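Local coordinates for Glyco_hydro_cc domain-containing protein (Trichoderma gamsii, PDB 6UBD) that probably binds oligosaccharides, as a member of glycoside hydrolase family 128, whose relatives cleave beta-1,3-glucan, at residues M146-N159 and Q183-K195. Numbering follows the deposited sequence.
Sequences MCRQKDESWLKQFN and QADIDYYWNTYQK
The buried carboxylate of E152 meets the hydroxyls of Y188 and Y193, tying the loop that leads into one outer helix of the (beta/alpha)8-type barrel expected of this glycoside hydrolase family to the next helix, 183-193. Helix 154-159 and helix 183-193 run nearly parallel, their axes 12.0 Å apart, and long tyrosines suit a gap too wide for small side chains. E152 OE2 accepts from Y188 OH at 2.6 Å and from Y193 OH at the same distance, the two donors arriving from opposite faces of the carboxylate plane. The other oxygen, E152 OE1, uses its syn lone pair for K156 N (3.0 Å) in the first turn of the helix. With CG between the backbone N and the carbonyl carbon (chi1 69°) and a second bend at chi2, the glutamate folds back so that one carboxylate, just ahead of helix 154-159, serves the first turn of that helix and the tyrosines of helix 183-193. Without the carboxylate, as with an alanine here, Y188 OH and Y193 OH would probably lose their shared acceptor, and K156 N its partner.

Packing is close around this group. L155, a branched apolar residue, lays CD2 over one face of the Y193 ring in a CH-pi contact, 4.2 Å from its centroid, and also meets the edge of Y189. The carbonyl oxygen of K150 sits above the centre of the Y188 ring. Deeper in, Q149 OE1 lies 2.6 Å from D185 OD2, while Q149 NE2 bonds to F175 O in strand 170-176.

The solvent side is looser. Long, flexible lysine suits this border: K156 reaches Y188 OH through a weak bond and brings its CE to T192 CG2. At the far end N159 and K195 share a water, and another water accepts from K156 NZ at 2.7 Å and donates to T192 OG1 at 2.9 Å.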
ATOM      1  N   MET A 146       8.342   0.406  -3.689  1.00  8.24           N
ATOM      2  CA  MET A 146       9.644   1.088  -3.549  1.00  9.73           C
ATOM      3  C   MET A 146       9.573   2.398  -2.737  1.00  9.45           C
ATOM      4  O   MET A 146       8.761   3.329  -3.010  1.00 10.17           O
ATOM      5  CB  MET A 146      10.163   1.468  -4.946  1.00 10.28           C
ATOM      6  CG  MET A 146      10.401   0.242  -5.846  1.00 12.72           C
ATOM      7  SD  MET A 146      11.548  -1.013  -5.177  1.00  9.65           S
ATOM      8  CE  MET A 146      10.367  -2.294  -4.704  1.00  8.77           C
ATOM      9  N   CYS A 147      10.492   2.574  -1.814  1.00  9.24           N
ATOM     10  CA  CYS A 147      10.616   3.885  -1.097  1.00  9.12           C
ATOM     11  C   CYS A 147      11.176   4.956  -2.014  1.00  8.11           C
ATOM     12  O   CYS A 147      10.936   6.149  -1.751  1.00  8.62           O
ATOM     13  CB  CYS A 147      11.433   3.760   0.196  1.00  9.99           C
ATOM     14  SG  CYS A 147      13.207   3.509  -0.078  1.00  9.63           S
ATOM     15  N   ARG A 148      11.892   4.611  -3.067  1.00  7.93           N
ATOM     16  CA  ARG A 148      12.479   5.620  -3.954  1.00  7.22           C
ATOM     17  C   ARG A 148      11.419   6.175  -4.934  1.00  8.37           C
ATOM     18  O   ARG A 148      11.778   7.092  -5.715  1.00  7.85           O
ATOM     19  CB  ARG A 148      13.691   5.086  -4.768  1.00  7.75           C
ATOM     20  CG  ARG A 148      15.026   4.952  -4.057  1.00  9.22           C
ATOM     21  CD  ARG A 148      15.696   6.283  -3.925  1.00  9.36           C
ATOM     22  NE  ARG A 148      16.985   6.203  -3.327  1.00 10.18           N
ATOM     23  CZ  ARG A 148      17.709   7.238  -2.985  1.00 12.36           C
ATOM     24  NH1 ARG A 148      17.274   8.471  -3.152  1.00 13.98           N
ATOM     25  NH2 ARG A 148      18.916   7.054  -2.467  1.00 14.79           N
ATOM     26  N   GLN A 149      10.194   5.675  -4.915  1.00  7.66           N
ATOM     27  CA  GLN A 149       9.105   6.316  -5.726  1.00  7.91           C
ATOM     28  C   GLN A 149       9.524   6.351  -7.196  1.00  7.74           C
ATOM     29  O   GLN A 149      10.097   5.292  -7.690  1.00  8.49           O
ATOM     30  CB  GLN A 149       8.704   7.676  -5.179  1.00  8.70           C
ATOM     31  CG  GLN A 149       8.265   7.639  -3.711  1.00  8.32           C
ATOM     32  CD  GLN A 149       7.630   8.952  -3.294  1.00  8.28           C
ATOM     33  OE1 GLN A 149       6.558   9.361  -3.815  1.00  8.00           O
ATOM     34  NE2 GLN A 149       8.255   9.691  -2.366  1.00  9.04           N
ATOM     35  N   LYS A 150       9.355   7.417  -7.931  1.00  7.84           N
ATOM     36  CA  LYS A 150       9.721   7.465  -9.369  1.00  8.44           C
ATOM     37  C   LYS A 150      11.252   7.390  -9.612  1.00  7.56           C
ATOM     38  O   LYS A 150      11.606   7.167 -10.804  1.00  9.38           O
ATOM     39  CB  LYS A 150       9.162   8.698 -10.043  1.00  9.19           C
ATOM     40  CG  LYS A 150       9.830  10.003  -9.599  1.00 11.06           C
ATOM     41  CD  LYS A 150       9.300  11.319 -10.201  1.00 16.41           C
ATOM     42  CE  LYS A 150      10.169  12.580  -9.914  1.00 22.35           C
ATOM     43  NZ  LYS A 150      11.662  12.483 -10.241  1.00 25.03           N
ATOM     44  N   ASP A 151      12.072   7.509  -8.571  1.00  7.97           N
ATOM     45  CA  ASP A 151      13.538   7.407  -8.736  1.00  7.72           C
ATOM     46  C   ASP A 151      14.046   5.966  -8.532  1.00  7.67           C
ATOM     47  O   ASP A 151      15.296   5.798  -8.455  1.00  7.31           O
ATOM     48  CB  ASP A 151      14.189   8.418  -7.783  1.00  8.24           C
ATOM     49  CG  ASP A 151      13.800   9.872  -7.991  1.00 10.41           C
ATOM     50  OD1 ASP A 151      13.550  10.230  -9.157  1.00  9.99           O
ATOM     51  OD2 ASP A 151      13.724  10.577  -6.976  1.00 16.72           O
ATOM     52  N   GLU A 152      13.195   4.963  -8.398  1.00  7.76           N
ATOM     53  CA  GLU A 152      13.632   3.601  -8.114  1.00  7.84           C
ATOM     54  C   GLU A 152      14.546   3.025  -9.222  1.00  8.58           C
ATOM     55  O   GLU A 152      14.331   3.251 -10.394  1.00  9.77           O
ATOM     56  CB  GLU A 152      12.415   2.691  -7.927  1.00  8.51           C
ATOM     57  CG  GLU A 152      11.615   2.440  -9.184  1.00  9.36           C
ATOM     58  CD  GLU A 152      12.083   1.289 -10.092  1.00  8.53           C
ATOM     59  OE1 GLU A 152      12.887   0.406  -9.616  1.00  8.48           O
ATOM     60  OE2 GLU A 152      11.636   1.275 -11.265  1.00  9.15           O
ATOM     61  N   SER A 153      15.451   2.170  -8.715  1.00  7.51           N
ATOM     62  CA  SER A 153      16.195   1.194  -9.557  1.00  7.90           C
ATOM     63  C   SER A 153      15.981  -0.241  -9.068  1.00  8.76           C
ATOM     64  O   SER A 153      16.310  -1.169  -9.854  1.00  8.62           O
ATOM     65  CB  SER A 153      17.631   1.566  -9.692  1.00  8.50           C
ATOM     66  OG  SER A 153      18.269   1.511  -8.404  1.00  9.26           O
ATOM     67  N   TRP A 154      15.558  -0.521  -7.855  1.00  8.06           N
ATOM     68  CA  TRP A 154      15.469  -1.916  -7.348  1.00  7.44           C
ATOM     69  C   TRP A 154      14.427  -2.711  -8.154  1.00  8.29           C
ATOM     70  O   TRP A 154      14.713  -3.883  -8.489  1.00  8.06           O
ATOM     71  CB  TRP A 154      15.165  -1.817  -5.806  1.00  7.06           C
ATOM     72  CG  TRP A 154      15.216  -3.102  -5.028  1.00  7.70           C
ATOM     73  CD1 TRP A 154      16.183  -3.407  -4.108  1.00  8.02           C
ATOM     74  CD2 TRP A 154      14.272  -4.200  -4.993  1.00  7.45           C
ATOM     75  NE1 TRP A 154      15.926  -4.623  -3.515  1.00  7.48           N
ATOM     76  CE2 TRP A 154      14.774  -5.119  -4.040  1.00  7.82           C
ATOM     77  CE3 TRP A 154      13.055  -4.525  -5.624  1.00  7.01           C
ATOM     78  CZ2 TRP A 154      14.157  -6.343  -3.772  1.00  8.72           C
ATOM     79  CZ3 TRP A 154      12.427  -5.728  -5.368  1.00  7.71           C
ATOM     80  CH2 TRP A 154      12.978  -6.621  -4.428  1.00  8.85           C
ATOM     81  N   LEU A 155      13.202  -2.160  -8.325  1.00  8.04           N
ATOM     82  CA  LEU A 155      12.131  -2.920  -8.981  1.00  8.80           C
ATOM     83  C   LEU A 155      12.527  -3.117 -10.456  1.00  8.34           C
ATOM     84  O   LEU A 155      12.169  -4.153 -11.022  1.00  8.35           O
ATOM     85  CB  LEU A 155      10.801  -2.172  -8.825  1.00  9.25           C
ATOM     86  CG  LEU A 155       9.571  -3.010  -9.217  1.00  7.89           C
ATOM     87  CD1 LEU A 155       9.404  -4.236  -8.306  1.00  8.40           C
ATOM     88  CD2 LEU A 155       8.317  -2.176  -9.176  1.00  8.66           C
ATOM     89  N   LYS A 156      13.235  -2.204 -11.043  1.00  7.82           N
ATOM     90  CA  LYS A 156      13.627  -2.365 -12.470  1.00  9.54           C
ATOM     91  C   LYS A 156      14.541  -3.580 -12.642  1.00  8.64           C
ATOM     92  O   LYS A 156      14.346  -4.371 -13.606  1.00  8.80           O
ATOM     93  CB  LYS A 156      14.273  -1.052 -12.963  1.00 11.49           C
ATOM     94  CG  LYS A 156      14.588  -1.096 -14.437  1.00 15.63           C
ATOM     95  CD  LYS A 156      14.929   0.222 -14.996  1.00 22.40           C
ATOM     96  CE  LYS A 156      13.692   1.079 -15.013  1.00 25.99           C
ATOM     97  NZ  LYS A 156      13.979   2.443 -15.519  1.00 27.34           N
ATOM     98  N   GLN A 157      15.450  -3.753 -11.682  1.00  9.16           N
ATOM     99  CA  GLN A 157      16.377  -4.899 -11.688  1.00  9.11           C
ATOM    100  C   GLN A 157      15.596  -6.177 -11.332  1.00  8.37           C
ATOM    101  O   GLN A 157      15.786  -7.231 -12.018  1.00  8.88           O
ATOM    102  CB  GLN A 157      17.523  -4.563 -10.744  1.00  7.99           C
ATOM    103  CG  GLN A 157      18.613  -5.652 -10.758  1.00  8.91           C
ATOM    104  CD  GLN A 157      19.373  -5.681 -12.072  1.00  9.17           C
ATOM    105  OE1 GLN A 157      19.571  -4.655 -12.726  1.00 10.71           O
ATOM    106  NE2 GLN A 157      19.849  -6.845 -12.468  1.00 12.00           N
ATOM    107  N   PHE A 158      14.715  -6.139 -10.326  1.00  8.54           N
ATOM    108  CA  PHE A 158      13.931  -7.326  -9.900  1.00  9.07           C
ATOM    109  C   PHE A 158      13.109  -7.816 -11.088  1.00  7.82           C
ATOM    110  O   PHE A 158      12.994  -9.029 -11.313  1.00  8.22           O
ATOM    111  CB  PHE A 158      13.040  -6.871  -8.718  1.00  8.69           C
ATOM    112  CG  PHE A 158      12.132  -7.931  -8.143  1.00  7.35           C
ATOM    113  CD1 PHE A 158      12.604  -8.916  -7.297  1.00  7.45           C
ATOM    114  CD2 PHE A 158      10.775  -7.925  -8.408  1.00  7.69           C
ATOM    115  CE1 PHE A 158      11.757  -9.856  -6.741  1.00  8.32           C
ATOM    116  CE2 PHE A 158       9.909  -8.850  -7.835  1.00  8.00           C
ATOM    117  CZ  PHE A 158      10.411  -9.853  -7.014  1.00  8.22           C
ATOM    118  N   ASN A 159      12.491  -6.912 -11.835  1.00  8.51           N
ATOM    119  CA  ASN A 159      11.592  -7.232 -12.976  1.00  8.82           C
ATOM    120  C   ASN A 159      12.350  -7.940 -14.112  1.00  8.92           C
ATOM    121  O   ASN A 159      11.670  -8.604 -14.921  1.00  9.95           O
ATOM    122  CB  ASN A 159      10.971  -5.950 -13.511  1.00  8.80           C
ATOM    123  CG  ASN A 159       9.948  -6.182 -14.599  1.00  8.40           C
ATOM    124  OD1 ASN A 159       8.982  -6.922 -14.358  1.00  8.37           O
ATOM    125  ND2 ASN A 159      10.067  -5.474 -15.722  1.00 10.57           N
ATOM    126  N   GLN A 183       1.267  12.824  -9.817  1.00  8.79           N
ATOM    127  CA  GLN A 183       1.093  12.439 -11.238  1.00  8.92           C
ATOM    128  C   GLN A 183       2.408  11.888 -11.766  1.00  8.92           C
ATOM    129  O   GLN A 183       2.400  10.957 -12.594  1.00 10.11           O
ATOM    130  CB  GLN A 183       0.589  13.594 -12.112  1.00  8.52           C
ATOM    131  CG  GLN A 183       0.189  13.222 -13.536  1.00  9.66           C
ATOM    132  CD  GLN A 183      -0.997  12.281 -13.581  1.00  9.23           C
ATOM    133  OE1 GLN A 183      -2.008  12.575 -12.921  1.00  9.95           O
ATOM    134  NE2 GLN A 183      -0.894  11.175 -14.318  1.00 10.86           N
ATOM    135  N   ALA A 184       3.541  12.427 -11.369  1.00  9.40           N
ATOM    136  CA  ALA A 184       4.838  11.964 -11.903  1.00  8.94           C
ATOM    137  C   ALA A 184       5.110  10.527 -11.428  1.00  9.82           C
ATOM    138  O   ALA A 184       5.692   9.668 -12.175  1.00  9.65           O
ATOM    139  CB  ALA A 184       5.935  12.879 -11.448  1.00  9.50           C
ATOM    140  N   ASP A 185       4.711  10.167 -10.216  1.00  9.70           N
ATOM    141  CA  ASP A 185       4.837   8.776  -9.733  1.00  8.48           C
ATOM    142  C   ASP A 185       3.930   7.867 -10.552  1.00  8.07           C
ATOM    143  O   ASP A 185       4.380   6.747 -10.997  1.00  9.04           O
ATOM    144  CB  ASP A 185       4.447   8.657  -8.261  1.00  9.34           C
ATOM    145  CG  ASP A 185       5.503   9.073  -7.234  1.00  9.24           C
ATOM    146  OD1 ASP A 185       6.696   9.297  -7.617  1.00  8.90           O
ATOM    147  OD2 ASP A 185       5.139   9.131  -5.984  1.00  8.56           O
ATOM    148  N   ILE A 186       2.676   8.244 -10.746  1.00  8.13           N
ATOM    149  CA  ILE A 186       1.749   7.391 -11.545  1.00  8.65           C
ATOM    150  C   ILE A 186       2.318   7.167 -12.955  1.00  8.73           C
ATOM    151  O   ILE A 186       2.328   6.010 -13.465  1.00  9.22           O
ATOM    152  CB  ILE A 186       0.360   8.059 -11.592  1.00  9.03           C
ATOM    153  CG1 ILE A 186      -0.349   7.984 -10.223  1.00  9.34           C
ATOM    154  CG2 ILE A 186      -0.526   7.452 -12.659  1.00  8.61           C
ATOM    155  CD1 ILE A 186      -1.552   8.880 -10.084  1.00  9.12           C
ATOM    156  N   ASP A 187       2.723   8.223 -13.611  1.00  8.50           N
ATOM    157  CA  ASP A 187       3.208   8.120 -15.005  1.00  8.59           C
ATOM    158  C   ASP A 187       4.459   7.241 -15.096  1.00  7.83           C
ATOM    159  O   ASP A 187       4.566   6.395 -16.022  1.00  8.71           O
ATOM    160  CB  ASP A 187       3.459   9.492 -15.625  1.00  8.84           C
ATOM    161  CG  ASP A 187       2.258  10.387 -15.830  1.00 11.66           C
ATOM    162  OD1 ASP A 187       1.179   9.881 -15.934  1.00 14.22           O
ATOM    163  OD2 ASP A 187       2.441  11.639 -15.968  1.00 20.56           O
ATOM    164  N   TYR A 188       5.390   7.413 -14.159  1.00  8.40           N
ATOM    165  CA  TYR A 188       6.602   6.572 -14.155  1.00  8.49           C
ATOM    166  C   TYR A 188       6.226   5.080 -14.067  1.00  7.88           C
ATOM    167  O   TYR A 188       6.734   4.259 -14.862  1.00  8.19           O
ATOM    168  CB  TYR A 188       7.553   6.932 -13.011  1.00  8.82           C
ATOM    169  CG  TYR A 188       8.750   6.018 -12.946  1.00  8.35           C
ATOM    170  CD1 TYR A 188       9.840   6.125 -13.822  1.00  8.16           C
ATOM    171  CD2 TYR A 188       8.743   4.912 -12.088  1.00  8.01           C
ATOM    172  CE1 TYR A 188      10.870   5.208 -13.825  1.00  8.22           C
ATOM    173  CE2 TYR A 188       9.770   3.983 -12.125  1.00  8.57           C
ATOM    174  CZ  TYR A 188      10.878   4.172 -12.939  1.00  8.11           C
ATOM    175  OH  TYR A 188      11.876   3.232 -13.021  1.00  9.01           O
ATOM    176  N   TYR A 189       5.348   4.706 -13.127  1.00  8.39           N
ATOM    177  CA  TYR A 189       5.083   3.283 -12.877  1.00  8.12           C
ATOM    178  C   TYR A 189       4.173   2.712 -13.970  1.00  8.26           C
ATOM    179  O   TYR A 189       4.381   1.520 -14.331  1.00  7.73           O
ATOM    180  CB  TYR A 189       4.588   3.024 -11.445  1.00  8.36           C
ATOM    181  CG  TYR A 189       5.685   3.013 -10.406  1.00  8.60           C
ATOM    182  CD1 TYR A 189       6.497   1.891 -10.279  1.00  8.87           C
ATOM    183  CD2 TYR A 189       5.956   4.144  -9.619  1.00  8.66           C
ATOM    184  CE1 TYR A 189       7.529   1.883  -9.351  1.00  9.09           C
ATOM    185  CE2 TYR A 189       6.991   4.165  -8.709  1.00  8.39           C
ATOM    186  CZ  TYR A 189       7.788   3.005  -8.579  1.00  8.35           C
ATOM    187  OH  TYR A 189       8.777   2.945  -7.631  1.00  8.86           O
ATOM    188  N   TRP A 190       3.251   3.447 -14.578  1.00  7.79           N
ATOM    189  CA  TRP A 190       2.500   2.960 -15.766  1.00  8.16           C
ATOM    190  C   TRP A 190       3.444   2.822 -16.971  1.00  8.00           C
ATOM    191  O   TRP A 190       3.461   1.788 -17.645  1.00  9.29           O
ATOM    192  CB  TRP A 190       1.272   3.864 -16.102  1.00  8.12           C
ATOM    193  CG  TRP A 190       0.670   3.411 -17.403  1.00  8.46           C
ATOM    194  CD1 TRP A 190       0.817   3.967 -18.660  1.00  9.35           C
ATOM    195  CD2 TRP A 190       0.028   2.151 -17.648  1.00  8.81           C
ATOM    196  NE1 TRP A 190       0.236   3.192 -19.632  1.00  9.65           N
ATOM    197  CE2 TRP A 190      -0.252   2.057 -19.035  1.00  9.47           C
ATOM    198  CE3 TRP A 190      -0.404   1.144 -16.801  1.00  8.29           C
ATOM    199  CZ2 TRP A 190      -0.883   0.948 -19.587  1.00  9.52           C
ATOM    200  CZ3 TRP A 190      -1.070   0.054 -17.330  1.00  9.24           C
ATOM    201  CH2 TRP A 190      -1.269  -0.040 -18.712  1.00 10.09           C
ATOM    202  N   ASN A 191       4.190   3.845 -17.267  1.00  7.75           N
ATOM    203  CA  ASN A 191       5.043   3.810 -18.470  1.00  9.25           C
ATOM    204  C   ASN A 191       6.095   2.688 -18.399  1.00  9.04           C
ATOM    205  O   ASN A 191       6.360   2.001 -19.427  1.00 10.53           O
ATOM    206  CB  ASN A 191       5.734   5.149 -18.734  1.00 10.17           C
ATOM    207  CG  ASN A 191       4.837   6.260 -19.203  1.00 14.76           C
ATOM    208  OD1 ASN A 191       5.182   7.419 -19.004  1.00 16.95           O
ATOM    209  ND2 ASN A 191       3.754   5.913 -19.865  1.00 15.74           N
ATOM    210  N   THR A 192       6.664   2.488 -17.193  1.00  8.74           N
ATOM    211  CA  THR A 192       7.774   1.522 -17.006  1.00  8.71           C
ATOM    212  C   THR A 192       7.261   0.052 -16.943  1.00  8.41           C
ATOM    213  O   THR A 192       7.867  -0.835 -17.560  1.00 10.06           O
ATOM    214  CB  THR A 192       8.600   1.896 -15.773  1.00  9.97           C
ATOM    215  OG1 THR A 192       9.101   3.243 -15.910  1.00  8.56           O
ATOM    216  CG2 THR A 192       9.772   0.939 -15.644  1.00 11.98           C
ATOM    217  N   TYR A 193       6.143  -0.206 -16.223  1.00  7.89           N
ATOM    218  CA  TYR A 193       5.693  -1.598 -15.949  1.00  8.68           C
ATOM    219  C   TYR A 193       4.414  -1.976 -16.681  1.00  8.77           C
ATOM    220  O   TYR A 193       4.114  -3.173 -16.782  1.00  9.21           O
ATOM    221  CB  TYR A 193       5.712  -1.890 -14.449  1.00  8.57           C
ATOM    222  CG  TYR A 193       7.067  -1.665 -13.820  1.00  9.05           C
ATOM    223  CD1 TYR A 193       8.083  -2.625 -13.943  1.00  8.68           C
ATOM    224  CD2 TYR A 193       7.359  -0.506 -13.095  1.00  8.83           C
ATOM    225  CE1 TYR A 193       9.351  -2.387 -13.441  1.00  9.29           C
ATOM    226  CE2 TYR A 193       8.628  -0.269 -12.577  1.00  8.18           C
ATOM    227  CZ  TYR A 193       9.627  -1.223 -12.750  1.00  8.72           C
ATOM    228  OH  TYR A 193      10.880  -1.032 -12.282  1.00  9.81           O
ATOM    229  N   GLN A 194       3.593  -0.996 -17.088  1.00  8.90           N
ATOM    230  CA  GLN A 194       2.491  -1.323 -18.038  1.00  9.32           C
ATOM    231  C   GLN A 194       1.426  -2.247 -17.405  1.00  9.04           C
ATOM    232  O   GLN A 194       0.751  -2.976 -18.144  1.00  8.93           O
ATOM    233  CB  GLN A 194       3.079  -1.861 -19.355  1.00  9.70           C
ATOM    234  CG  GLN A 194       3.920  -0.784 -20.051  1.00 10.03           C
ATOM    235  CD  GLN A 194       3.155   0.097 -21.014  1.00  8.96           C
ATOM    236  OE1 GLN A 194       2.453  -0.369 -21.933  1.00 11.54           O
ATOM    237  NE2 GLN A 194       3.207   1.402 -20.796  1.00 12.88           N
ATOM    238  N   LYS A 195       1.288  -2.188 -16.070  1.00  9.11           N
ATOM    239  CA  LYS A 195       0.294  -2.935 -15.306  1.00  8.34           C
ATOM    240  C   LYS A 195      -0.519  -1.961 -14.446  1.00  6.83           C
ATOM    241  O   LYS A 195      -0.037  -0.902 -14.042  1.00  8.00           O
ATOM    242  CB  LYS A 195       0.966  -4.016 -14.453  1.00  7.91           C
ATOM    243  CG  LYS A 195       1.634  -5.120 -15.287  1.00  8.57           C
ATOM    244  CD  LYS A 195       2.442  -6.156 -14.509  1.00 10.49           C
ATOM    245  CE  LYS A 195       3.001  -7.265 -15.366  1.00 10.02           C
ATOM    246  NZ  LYS A 195       3.890  -8.223 -14.601  1.00  9.43           N
TER
HETATM  247  O   HOH W   1       6.737   3.506  -4.935  1.00  7.99           O
HETATM  248  O   HOH W   2      11.831   3.540 -16.750  1.00 21.56           O
HETATM  249  O   HOH W   3       6.121  -6.460 -14.612  1.00 11.01           O